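Local atomic coordinates of ribulose bisphosphate carboxylase small chain (Galdieria sulphuraria, PDB entry 4F0H), a protein that forms the small subunit of the carbon dioxide-fixing enzyme Rubisco and probably stabilises the sixteen-chain assembly it builds with the catalytic large subunits. Residues B[1-5]-B[106-110]; B[19-24]-B[61-65]; B[25-31]-B[95-99]; B[38-42]-B[125-130]. All blocks are in the same frame, centred on the assembly; numbering follows the deposited sequence.

Contact 1 (B[1-5]-B[106-110]); sequences MRITQ and EPGFN
M1 and E106 meet first through the backbone: the amino-terminal M1 N donates to E106 O over 2.9 Å. Their side chains then run side by side in the same direction, and M1 SD rests 3.5 Å from E106 CG. The M1 chain is bent at its second and third torsions. That bend keeps it close to the following turn, with its CG 3.7 Å from G108 CA and its methyl CE at the edge of the F109 ring, near the ring plane. I3 supplies the second apolar patch. Its CG1 lies 3.8 Å from E106 CG, while its CD1 reaches F109 CE1 at 3.6 Å, the I3 and F109 side chains crossing at about a right angle.

Behind this shell the carboxylate of E106 is held from both ends. CG stands opposite the backbone N (chi1 179°), and a bend at the next bond turns the head back along its own segment, where OE1 takes the N-H of G108 at 2.9 Å on its anti lone pair. OE2 is bonded to the hydroxyls of Y79 and Y138, so both oxygens of this buried acid are hydrogen-bonded. G108 itself has a positive phi of 98°, a conformation that suits glycine. Water 1 joins the two backbones, accepting from E106 N at 3.2 Å and giving only a weak bond to M1 O.

The amino-terminal loop thus lies against the start of strand 109-115, whose F109 packs in turn on I125 and A127 of strand 121-127.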
loop_
_atom_site.group_PDB
_atom_site.type_symbol
_atom_site.label_atom_id
_atom_site.label_comp_id
_atom_site.label_asym_id
_atom_site.label_seq_id
_atom_site.Cartn_x
_atom_site.Cartn_y
_atom_site.Cartn_z
ATOM N N MET B 1 8.003 -30.451 39.643
ATOM C CA MET B 1 7.331 -29.185 39.915
ATOM C C MET B 1 5.862 -29.370 40.181
ATOM O O MET B 1 5.311 -30.445 40.017
ATOM C CB MET B 1 7.540 -28.195 38.780
ATOM C CG MET B 1 7.189 -28.784 37.437
ATOM S SD MET B 1 5.523 -28.300 36.991
ATOM C CE MET B 1 5.909 -26.650 36.369
ATOM N N ARG B 2 5.231 -28.317 40.657
ATOM C CA ARG B 2 3.823 -28.374 40.997
ATOM C C ARG B 2 3.103 -27.455 40.047
ATOM O O ARG B 2 3.435 -26.262 39.934
ATOM C CB ARG B 2 3.598 -27.901 42.412
ATOM C CG ARG B 2 2.105 -27.685 42.746
ATOM C CD ARG B 2 2.021 -27.459 44.272
ATOM N NE ARG B 2 0.675 -27.469 44.849
ATOM C CZ ARG B 2 -0.032 -28.539 45.273
ATOM N NH1 ARG B 2 0.443 -29.789 45.203
ATOM N NH2 ARG B 2 -1.250 -28.361 45.787
ATOM N N ILE B 3 2.169 -27.992 39.316
ATOM C CA ILE B 3 1.457 -27.180 38.329
ATOM C C ILE B 3 0.448 -26.269 39.062
ATOM O O ILE B 3 -0.328 -26.773 39.878
ATOM C CB ILE B 3 0.667 -28.093 37.394
ATOM C CG1 ILE B 3 1.619 -28.767 36.426
ATOM C CG2 ILE B 3 -0.412 -27.287 36.683
ATOM C CD1 ILE B 3 2.445 -27.857 35.673
ATOM N N THR B 4 0.429 -24.952 38.793
ATOM C CA THR B 4 -0.471 -24.127 39.589
ATOM C C THR B 4 -1.640 -23.513 38.842
ATOM O O THR B 4 -2.050 -22.444 39.181
ATOM C CB THR B 4 0.286 -23.041 40.352
ATOM O OG1 THR B 4 1.028 -22.241 39.421
ATOM C CG2 THR B 4 1.249 -23.671 41.375
ATOM N N GLN B 5 -2.157 -24.196 37.811
ATOM C CA GLN B 5 -3.529 -23.972 37.322
ATOM C C GLN B 5 -4.473 -24.298 38.486
ATOM O O GLN B 5 -4.122 -25.127 39.311
ATOM C CB GLN B 5 -3.821 -24.960 36.199
ATOM C CG GLN B 5 -3.076 -24.611 34.944
ATOM C CD GLN B 5 -3.158 -25.698 33.941
ATOM O OE1 GLN B 5 -4.211 -26.312 33.736
ATOM N NE2 GLN B 5 -2.043 -25.953 33.283
ATOM N N GLU B 106 5.309 -34.651 38.753
ATOM C CA GLU B 106 5.207 -33.756 37.575
ATOM C C GLU B 106 6.601 -33.308 37.072
ATOM O O GLU B 106 7.264 -32.535 37.740
ATOM C CB GLU B 106 4.397 -32.508 37.915
ATOM C CG GLU B 106 4.273 -31.504 36.698
ATOM C CD GLU B 106 3.716 -32.237 35.433
ATOM O OE1 GLU B 106 4.453 -32.345 34.444
ATOM O OE2 GLU B 106 2.557 -32.729 35.416
ATOM N N PRO B 107 7.053 -33.798 35.910
ATOM C CA PRO B 107 8.350 -33.333 35.391
ATOM C C PRO B 107 8.336 -31.914 34.793
ATOM O O PRO B 107 9.410 -31.288 34.715
ATOM C CB PRO B 107 8.669 -34.334 34.292
ATOM C CG PRO B 107 7.321 -34.660 33.743
ATOM C CD PRO B 107 6.457 -34.797 35.024
ATOM N N GLY B 108 7.160 -31.409 34.361
ATOM C CA GLY B 108 7.099 -30.006 33.925
ATOM C C GLY B 108 7.203 -29.881 32.404
ATOM O O GLY B 108 6.678 -30.718 31.672
ATOM N N PHE B 109 7.854 -28.813 31.939
ATOM C CA PHE B 109 7.718 -28.345 30.554
ATOM C C PHE B 109 9.018 -28.080 29.866
ATOM O O PHE B 109 9.889 -27.567 30.477
ATOM C CB PHE B 109 6.941 -27.036 30.473
ATOM C CG PHE B 109 5.474 -27.184 30.827
ATOM C CD1 PHE B 109 5.023 -26.922 32.113
ATOM C CD2 PHE B 109 4.564 -27.586 29.880
ATOM C CE1 PHE B 109 3.654 -27.047 32.433
ATOM C CE2 PHE B 109 3.211 -27.706 30.205
ATOM C CZ PHE B 109 2.754 -27.435 31.480
ATOM N N ASN B 110 9.132 -28.457 28.599
ATOM C CA ASN B 110 10.253 -28.065 27.784
ATOM C C ASN B 110 9.931 -26.696 27.207
ATOM O O ASN B 110 8.815 -26.476 26.825
ATOM C CB ASN B 110 10.513 -29.079 26.638
ATOM C CG ASN B 110 11.919 -28.843 25.949
ATOM O OD1 ASN B 110 12.803 -28.091 26.469
ATOM N ND2 ASN B 110 12.108 -29.460 24.813
HETATM O O HOH W 1 6.420 -33.378 41.424
#

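Contact 2 (B[19-24]-B[61-65]); sequences IKKQID and PAPVL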
loop_
_atom_site.group_PDB
_atom_site.type_symbol
_atom_site.label_atom_id
_atom_site.label_comp_id
_atom_site.label_asym_id
_atom_site.label_seq_id
_atom_site.Cartn_x
_atom_site.Cartn_y
_atom_site.Cartn_z
ATOM N N ILE B 19 -13.150 -30.523 50.035
ATOM C CA ILE B 19 -13.756 -30.540 48.737
ATOM C C ILE B 19 -15.271 -30.402 48.946
ATOM O O ILE B 19 -15.966 -29.602 48.287
ATOM C CB ILE B 19 -13.401 -31.819 48.011
ATOM C CG1 ILE B 19 -11.933 -31.722 47.573
ATOM C CG2 ILE B 19 -14.330 -32.008 46.819
ATOM C CD1 ILE B 19 -11.400 -32.934 47.053
ATOM N N LYS B 20 -15.756 -31.131 49.931
ATOM C CA LYS B 20 -17.144 -31.177 50.208
ATOM C C LYS B 20 -17.659 -29.751 50.513
ATOM O O LYS B 20 -18.760 -29.412 50.093
ATOM C CB LYS B 20 -17.347 -32.168 51.363
ATOM C CG LYS B 20 -18.735 -32.418 51.748
ATOM C CD LYS B 20 -19.166 -31.491 52.817
ATOM C CE LYS B 20 -20.690 -31.629 53.052
ATOM N NZ LYS B 20 -21.117 -30.594 54.047
ATOM N N LYS B 21 -16.872 -28.933 51.222
ATOM C CA LYS B 21 -17.316 -27.609 51.539
ATOM C C LYS B 21 -17.308 -26.712 50.278
ATOM O O LYS B 21 -18.171 -25.850 50.169
ATOM C CB LYS B 21 -16.545 -26.961 52.680
ATOM C CG LYS B 21 -16.563 -27.789 53.983
ATOM C CD LYS B 21 -15.856 -27.054 55.151
ATOM C CE LYS B 21 -15.827 -27.919 56.482
ATOM N NZ LYS B 21 -15.162 -29.262 56.401
ATOM N N GLN B 22 -16.360 -26.933 49.342
ATOM C CA GLN B 22 -16.425 -26.267 48.047
ATOM C C GLN B 22 -17.651 -26.695 47.214
ATOM O O GLN B 22 -18.244 -25.857 46.557
ATOM C CB GLN B 22 -15.125 -26.384 47.247
ATOM C CG GLN B 22 -13.855 -25.909 47.947
ATOM C CD GLN B 22 -13.945 -24.481 48.356
ATOM O OE1 GLN B 22 -14.407 -23.609 47.591
ATOM N NE2 GLN B 22 -13.572 -24.222 49.607
ATOM N N ILE B 23 -18.052 -27.951 47.249
ATOM C CA ILE B 23 -19.311 -28.332 46.575
ATOM C C ILE B 23 -20.517 -27.571 47.189
ATOM O O ILE B 23 -21.348 -27.015 46.465
ATOM C CB ILE B 23 -19.581 -29.843 46.671
ATOM C CG1 ILE B 23 -18.389 -30.690 46.224
ATOM C CG2 ILE B 23 -20.729 -30.251 45.809
ATOM C CD1 ILE B 23 -17.607 -30.024 45.174
ATOM N N ASP B 24 -20.608 -27.544 48.529
ATOM C CA ASP B 24 -21.617 -26.714 49.195
ATOM C C ASP B 24 -21.666 -25.271 48.617
ATOM O O ASP B 24 -22.720 -24.728 48.303
ATOM C CB ASP B 24 -21.326 -26.683 50.693
ATOM C CG ASP B 24 -21.767 -27.980 51.411
ATOM O OD1 ASP B 24 -21.172 -28.341 52.441
ATOM O OD2 ASP B 24 -22.720 -28.652 50.947
ATOM N N PRO B 61 -23.871 -32.648 48.504
ATOM C CA PRO B 61 -22.558 -32.892 47.922
ATOM C C PRO B 61 -22.211 -34.361 47.603
ATOM O O PRO B 61 -21.258 -34.593 46.862
ATOM C CB PRO B 61 -21.583 -32.315 48.981
ATOM C CG PRO B 61 -22.419 -31.522 49.919
ATOM C CD PRO B 61 -23.779 -32.175 49.890
ATOM N N ALA B 62 -22.973 -35.322 48.146
ATOM C CA ALA B 62 -22.650 -36.783 48.084
ATOM C C ALA B 62 -22.412 -37.374 46.682
ATOM O O ALA B 62 -21.391 -38.040 46.443
ATOM C CB ALA B 62 -23.745 -37.592 48.789
ATOM N N PRO B 63 -23.376 -37.169 45.766
ATOM C CA PRO B 63 -23.270 -37.686 44.417
ATOM C C PRO B 63 -22.045 -37.094 43.701
ATOM O O PRO B 63 -21.361 -37.790 42.935
ATOM C CB PRO B 63 -24.563 -37.215 43.754
ATOM C CG PRO B 63 -25.533 -37.103 44.881
ATOM C CD PRO B 63 -24.711 -36.582 46.029
ATOM N N VAL B 64 -21.754 -35.842 43.984
ATOM C CA VAL B 64 -20.608 -35.206 43.398
ATOM C C VAL B 64 -19.308 -35.867 43.929
ATOM O O VAL B 64 -18.452 -36.254 43.134
ATOM C CB VAL B 64 -20.627 -33.735 43.735
ATOM C CG1 VAL B 64 -19.373 -33.027 43.177
ATOM C CG2 VAL B 64 -21.892 -33.125 43.210
ATOM N N LEU B 65 -19.177 -36.000 45.255
ATOM C CA LEU B 65 -18.008 -36.645 45.817
ATOM C C LEU B 65 -17.853 -38.071 45.343
ATOM O O LEU B 65 -16.737 -38.568 45.202
ATOM C CB LEU B 65 -18.030 -36.605 47.341
ATOM C CG LEU B 65 -17.719 -35.239 47.940
ATOM C CD1 LEU B 65 -18.147 -35.199 49.404
ATOM C CD2 LEU B 65 -16.254 -34.989 47.849
#
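K20 NZ and D24 OD1 form a 2.8 Å salt bridge one turn apart on helix 16-28, and both side chains also rest on P61 of the other helix. The lysine nitrogen comes in on the syn lone pair of OD1, the side nearer the second oxygen. That second oxygen, OD2, lies 3.1 Å from P61 CG, a close polar-apolar touch. K20 leaves its backbone with CG opposite N (chi1 -176°) and then bends at chi2 (-91°). This route carries its CE to 3.6 Å from P61 CG, and the proline is met by the lysine chain and the aspartate together.

Further in, the contact becomes wholly apolar. I23 is central: its CG2 branch packs against P61, 3.8 Å from the proline CA, while its CG1 branch meets V64 CG1 at 4.0 Å, the two side chains reaching toward each other tip to tip. L65 divides its two methyls between neighbouring positions on the other helix. CD1 lies 3.7 Å from K20 CG, and CD2 lies 3.7 Å from I19 CG2. The charged pair lies on the more exposed side, and I19, I23 and V64 on the buried one, where I19 goes on to touch I68 and V100 and V64 touches L55 and V58.

The axes of the two helical segments pass 9.7 Å apart, with 125° between their N-to-C directions. This is the pairing of helices 16-28 and 61-74 expected of the Rubisco small subunit, whose core is an antiparallel four-stranded sheet with two helices packed on one side.

Contact 3 (B[25-31]-B[95-99]); sequences YMISKKL and IISFI
Two rings frame this helix-on-sheet packing, and both are met by single aliphatic or sulfur atoms. The F98 ring has M26 SD at its edge, near its plane, with SD 4.4 Å from CE1. The Y25 ring is approached obliquely by I96 CD1, 4.3 Å from CE2. Here the end of helix 16-28 lies on strand 93-101, part of the alpha/beta core of the small subunit.

M26 leaves CB with CG opposite the carbonyl carbon and turns only at its last bond, which brings the methyl CE to 4.0 Å from I96 CG2. L31 closes the other end: its CD1 lies 3.8 Å from I95 CG1, and its CD2 packs against the I95 CD1 methyl. I95 and L31 also touch S86, and I96 and F98 both pack on Q22, extending the layer along the strand and back down the helix.

What sets L31 in place is the way the helix stops. K30 has a positive phi (69°), and the chain bonds twice back into the last turn, with L31 N to M26 O at 3.0 Å and K30 N to I27 O, a Schellman motif. In the same last turn, Y25 O is gripped by two donors, K29 N and the S28 hydroxyl; S28 OG lies 2.6 Å away in the carbonyl plane.

A single water links the two segments: Y25 OH donates to water 2 at 2.8 Å, and that water donates to I95 O at 2.9 Å.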
loop_
_atom_site.group_PDB
_atom_site.type_symbol
_atom_site.label_atom_id
_atom_site.label_comp_id
_atom_site.label_asym_id
_atom_site.label_seq_id
_atom_site.Cartn_x
_atom_site.Cartn_y
_atom_site.Cartn_z
ATOM N N TYR B 25 -20.507 -24.646 48.448
ATOM C CA TYR B 25 -20.512 -23.291 47.969
ATOM C C TYR B 25 -21.112 -23.268 46.531
ATOM O O TYR B 25 -22.015 -22.474 46.195
ATOM C CB TYR B 25 -19.060 -22.729 48.030
ATOM C CG TYR B 25 -18.849 -21.507 47.147
ATOM C CD1 TYR B 25 -19.183 -20.223 47.581
ATOM C CD2 TYR B 25 -18.281 -21.665 45.854
ATOM C CE1 TYR B 25 -19.002 -19.101 46.728
ATOM C CE2 TYR B 25 -18.092 -20.572 44.994
ATOM C CZ TYR B 25 -18.465 -19.299 45.434
ATOM O OH TYR B 25 -18.256 -18.254 44.541
ATOM N N MET B 26 -20.586 -24.143 45.679
ATOM C CA MET B 26 -21.088 -24.246 44.307
ATOM C C MET B 26 -22.607 -24.401 44.253
ATOM O O MET B 26 -23.284 -23.797 43.419
ATOM C CB MET B 26 -20.385 -25.389 43.550
ATOM C CG MET B 26 -18.865 -25.202 43.666
ATOM S SD MET B 26 -17.958 -26.487 42.818
ATOM C CE MET B 26 -18.533 -26.235 41.186
ATOM N N ILE B 27 -23.126 -25.226 45.153
ATOM C CA ILE B 27 -24.541 -25.526 45.195
ATOM C C ILE B 27 -25.290 -24.289 45.611
ATOM O O ILE B 27 -26.328 -23.975 45.055
ATOM C CB ILE B 27 -24.838 -26.679 46.146
ATOM C CG1 ILE B 27 -24.276 -28.023 45.624
ATOM C CG2 ILE B 27 -26.360 -26.861 46.379
ATOM C CD1 ILE B 27 -24.597 -29.157 46.590
ATOM N N SER B 28 -24.754 -23.570 46.588
ATOM C CA SER B 28 -25.434 -22.402 47.080
ATOM C C SER B 28 -25.431 -21.362 45.971
ATOM O O SER B 28 -26.317 -20.551 45.924
ATOM C CB SER B 28 -24.724 -21.890 48.317
ATOM O OG SER B 28 -23.574 -21.166 47.862
ATOM N N LYS B 29 -24.482 -21.449 45.034
ATOM C CA LYS B 29 -24.381 -20.514 43.909
ATOM C C LYS B 29 -25.169 -20.987 42.705
ATOM O O LYS B 29 -25.154 -20.379 41.635
ATOM C CB LYS B 29 -22.927 -20.433 43.456
ATOM C CG LYS B 29 -22.160 -19.257 44.016
ATOM C CD LYS B 29 -22.693 -18.899 45.359
ATOM C CE LYS B 29 -22.315 -17.437 45.696
ATOM N NZ LYS B 29 -21.953 -16.666 44.430
ATOM N N LYS B 30 -25.766 -22.143 42.834
ATOM C CA LYS B 30 -26.607 -22.660 41.802
ATOM C C LYS B 30 -25.802 -23.048 40.560
ATOM O O LYS B 30 -26.324 -22.939 39.455
ATOM C CB LYS B 30 -27.653 -21.590 41.469
ATOM C CG LYS B 30 -28.506 -21.258 42.721
ATOM C CD LYS B 30 -28.956 -19.785 42.817
ATOM C CE LYS B 30 -29.931 -19.444 41.658
ATOM N NZ LYS B 30 -30.950 -18.386 41.960
ATOM N N LEU B 31 -24.556 -23.492 40.731
ATOM C CA LEU B 31 -23.726 -23.854 39.575
ATOM C C LEU B 31 -24.003 -25.263 38.989
ATOM O O LEU B 31 -24.350 -26.177 39.734
ATOM C CB LEU B 31 -22.272 -23.803 40.007
ATOM C CG LEU B 31 -21.819 -22.518 40.658
ATOM C CD1 LEU B 31 -20.270 -22.596 40.817
ATOM C CD2 LEU B 31 -22.204 -21.255 39.805
ATOM N N ILE B 95 -16.927 -20.051 36.867
ATOM C CA ILE B 95 -16.599 -19.166 37.940
ATOM C C ILE B 95 -15.722 -19.799 39.037
ATOM O O ILE B 95 -15.378 -19.114 39.984
ATOM C CB ILE B 95 -17.831 -18.471 38.611
ATOM C CG1 ILE B 95 -18.646 -19.457 39.412
ATOM C CG2 ILE B 95 -18.710 -17.657 37.592
ATOM C CD1 ILE B 95 -19.497 -18.681 40.558
ATOM N N ILE B 96 -15.369 -21.087 38.913
ATOM C CA ILE B 96 -14.431 -21.681 39.838
ATOM C C ILE B 96 -13.951 -22.977 39.189
ATOM O O ILE B 96 -14.751 -23.648 38.481
ATOM C CB ILE B 96 -15.096 -21.947 41.208
ATOM C CG1 ILE B 96 -14.101 -22.490 42.203
ATOM C CG2 ILE B 96 -16.210 -22.960 41.106
ATOM C CD1 ILE B 96 -14.668 -22.660 43.581
ATOM N N SER B 97 -12.688 -23.320 39.412
ATOM C CA SER B 97 -12.051 -24.548 38.803
ATOM C C SER B 97 -10.816 -24.921 39.637
ATOM O O SER B 97 -9.873 -24.145 39.714
ATOM C CB SER B 97 -11.677 -24.258 37.365
ATOM O OG SER B 97 -10.868 -25.254 36.779
ATOM N N PHE B 98 -10.842 -26.074 40.324
ATOM C CA PHE B 98 -9.704 -26.418 41.156
ATOM C C PHE B 98 -9.358 -27.906 41.025
ATOM O O PHE B 98 -10.205 -28.815 40.714
ATOM C CB PHE B 98 -9.988 -26.027 42.618
ATOM C CG PHE B 98 -11.205 -26.670 43.160
ATOM C CD1 PHE B 98 -12.439 -26.063 43.027
ATOM C CD2 PHE B 98 -11.127 -27.908 43.805
ATOM C CE1 PHE B 98 -13.573 -26.662 43.530
ATOM C CE2 PHE B 98 -12.263 -28.514 44.301
ATOM C CZ PHE B 98 -13.502 -27.883 44.143
ATOM N N ILE B 99 -8.094 -28.158 41.271
ATOM C CA ILE B 99 -7.534 -29.451 41.145
ATOM C C ILE B 99 -7.882 -30.308 42.374
ATOM O O ILE B 99 -7.737 -29.871 43.530
ATOM C CB ILE B 99 -5.989 -29.401 41.023
ATOM C CG1 ILE B 99 -5.547 -28.495 39.880
ATOM C CG2 ILE B 99 -5.400 -30.803 40.839
ATOM C CD1 ILE B 99 -5.809 -29.013 38.600
HETATM O O HOH W 2 -16.271 -18.055 42.548
#

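Contact 4 (B[38-42]-B[125-130]); sequences TNDIH and IQAYET
H42 and I125 make the tight end of this contact. The imidazole presents its edge to the I125 carbonyl, CD2 coming within 3.1 Å of I125 O in the plane of the ring. It crosses the isoleucine at about a right angle, with I125 CG2 4.0 Å from NE2. CG opposite the backbone N (chi1 -166°) swings the ring to this side, and ND1 is tied to R44 N.

D40 is packed almost as firmly, with D40 OD1 lying 3.6 Å from the methyl carbon T130 CG2. That same oxygen receives H42 N from above the carboxylate plane, closing an Asx turn, while OD2 forms a salt bridge with R113 of a neighbouring small subunit. The T130 hydroxyl turns the other way: OG1 donates to A127 O at 2.6 Å and accepts from Q126 NE2.

The middle is looser. I41 CG2 only approaches A127 CB at 4.4 Å, and water mediates instead: water 3 donates to D40 OD1 at 2.8 Å and accepts from A127 N. Water 4 sits between H42 NE2 and I125 N.

Strand 121-127 belongs to the carboxy-terminal beta-hairpin characteristic of red-type Rubisco small subunits, which in relatives builds a barrel in the central channel.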
loop_
_atom_site.group_PDB
_atom_site.type_symbol
_atom_site.label_atom_id
_atom_site.label_comp_id
_atom_site.label_asym_id
_atom_site.label_seq_id
_atom_site.Cartn_x
_atom_site.Cartn_y
_atom_site.Cartn_z
ATOM N N THR B 38 -7.179 -34.744 32.662
ATOM C CA THR B 38 -6.313 -34.647 31.494
ATOM C C THR B 38 -4.939 -35.122 31.857
ATOM O O THR B 38 -4.554 -35.042 33.024
ATOM C CB THR B 38 -6.183 -33.199 30.987
ATOM O OG1 THR B 38 -5.636 -33.276 29.669
ATOM C CG2 THR B 38 -5.177 -32.406 31.828
ATOM N N ASN B 39 -4.168 -35.581 30.872
ATOM C CA ASN B 39 -2.738 -35.822 31.090
ATOM C C ASN B 39 -1.878 -35.044 30.033
ATOM O O ASN B 39 -0.744 -35.367 29.815
ATOM C CB ASN B 39 -2.350 -37.351 31.167
ATOM C CG ASN B 39 -2.629 -38.137 29.865
ATOM O OD1 ASN B 39 -2.862 -37.575 28.818
ATOM N ND2 ASN B 39 -2.700 -39.493 29.980
ATOM N N ASP B 40 -2.441 -34.018 29.385
ATOM C CA ASP B 40 -1.588 -33.004 28.726
ATOM C C ASP B 40 -1.797 -31.720 29.542
ATOM O O ASP B 40 -2.818 -31.036 29.388
ATOM C CB ASP B 40 -1.987 -32.831 27.275
ATOM C CG ASP B 40 -1.344 -31.616 26.630
ATOM O OD1 ASP B 40 -0.468 -30.995 27.242
ATOM O OD2 ASP B 40 -1.689 -31.295 25.490
ATOM N N ILE B 41 -0.915 -31.468 30.503
ATOM C CA ILE B 41 -1.141 -30.313 31.435
ATOM C C ILE B 41 -0.779 -28.879 30.829
ATOM O O ILE B 41 -0.624 -27.871 31.542
ATOM C CB ILE B 41 -0.553 -30.626 32.838
ATOM C CG1 ILE B 41 -1.144 -29.671 33.892
ATOM C CG2 ILE B 41 0.974 -30.610 32.799
ATOM C CD1 ILE B 41 -2.566 -29.880 34.236
ATOM N N HIS B 42 -0.623 -28.801 29.504
ATOM C CA HIS B 42 -0.339 -27.500 28.870
ATOM C C HIS B 42 -1.426 -26.500 29.307
ATOM O O HIS B 42 -2.641 -26.819 29.323
ATOM C CB HIS B 42 -0.373 -27.660 27.350
ATOM C CG HIS B 42 0.229 -26.504 26.602
ATOM N ND1 HIS B 42 -0.423 -25.283 26.440
ATOM C CD2 HIS B 42 1.435 -26.375 25.992
ATOM C CE1 HIS B 42 0.358 -24.464 25.738
ATOM N NE2 HIS B 42 1.485 -25.110 25.445
ATOM N N ILE B 125 5.953 -24.263 24.429
ATOM C CA ILE B 125 6.059 -24.959 25.661
ATOM C C ILE B 125 5.436 -26.324 25.427
ATOM O O ILE B 125 4.368 -26.420 24.852
ATOM C CB ILE B 125 5.251 -24.096 26.679
ATOM C CG1 ILE B 125 6.164 -22.926 27.154
ATOM C CG2 ILE B 125 4.650 -24.897 27.836
ATOM C CD1 ILE B 125 5.336 -21.758 27.735
ATOM N N GLN B 126 6.083 -27.375 25.911
ATOM C CA GLN B 126 5.597 -28.731 25.680
ATOM C C GLN B 126 5.784 -29.554 26.959
ATOM O O GLN B 126 6.870 -29.613 27.509
ATOM C CB GLN B 126 6.432 -29.417 24.598
ATOM C CG GLN B 126 5.918 -30.852 24.255
ATOM C CD GLN B 126 4.905 -30.821 23.101
ATOM O OE1 GLN B 126 5.135 -30.077 22.166
ATOM N NE2 GLN B 126 3.760 -31.607 23.174
ATOM N N ALA B 127 4.717 -30.148 27.473
ATOM C CA ALA B 127 4.888 -30.882 28.700
ATOM C C ALA B 127 5.726 -32.137 28.425
ATOM O O ALA B 127 5.476 -32.852 27.448
ATOM C CB ALA B 127 3.509 -31.257 29.311
ATOM N N TYR B 128 6.677 -32.451 29.306
ATOM C CA TYR B 128 7.496 -33.630 29.054
ATOM C C TYR B 128 6.683 -34.888 28.916
ATOM O O TYR B 128 6.968 -35.727 28.085
ATOM C CB TYR B 128 8.516 -33.790 30.196
ATOM C CG TYR B 128 9.604 -32.790 30.000
ATOM C CD1 TYR B 128 9.785 -31.717 30.886
ATOM C CD2 TYR B 128 10.421 -32.880 28.887
ATOM C CE1 TYR B 128 10.767 -30.797 30.684
ATOM C CE2 TYR B 128 11.447 -31.931 28.684
ATOM C CZ TYR B 128 11.599 -30.902 29.557
ATOM O OH TYR B 128 12.629 -29.978 29.344
ATOM N N GLU B 129 5.630 -35.047 29.708
ATOM C CA GLU B 129 4.919 -36.327 29.565
ATOM C C GLU B 129 4.294 -36.458 28.173
ATOM O O GLU B 129 3.959 -37.543 27.759
ATOM C CB GLU B 129 3.915 -36.531 30.672
ATOM C CG GLU B 129 4.685 -36.782 31.973
ATOM C CD GLU B 129 5.440 -38.118 31.923
ATOM O OE1 GLU B 129 4.792 -39.189 31.687
ATOM O OE2 GLU B 129 6.662 -38.089 32.115
ATOM N N THR B 130 4.131 -35.360 27.438
ATOM C CA THR B 130 3.432 -35.521 26.154
ATOM C C THR B 130 4.419 -35.922 25.074
ATOM O O THR B 130 4.023 -36.094 23.938
ATOM C CB THR B 130 2.724 -34.226 25.694
ATOM O OG1 THR B 130 3.698 -33.188 25.566
ATOM C CG2 THR B 130 1.676 -33.802 26.683
HETATM O O HOH W 3 1.962 -30.139 26.198
HETATM O O HOH W 4 3.155 -23.384 23.673
#

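In the fold
Contacts 2 and 3 share helix 16-28 and bind it to helix 61-74 and to strand 93-101, with Q22 packing on F98 and I96 where they meet. Both are partly buried and mainly apolar, with charged or water-bridged groups at the rim. Contacts 1 and 4 lie across the chain's centre, about 25 Å or more from them between centres, yet only 9 Å from each other. In these two buried contacts a loop packs on the carboxy-terminal hairpin or its flanking turns, with more polar detail, and N110 N pairs with Q126 O between them. Contact 4 also bonds to neighbouring small subunits.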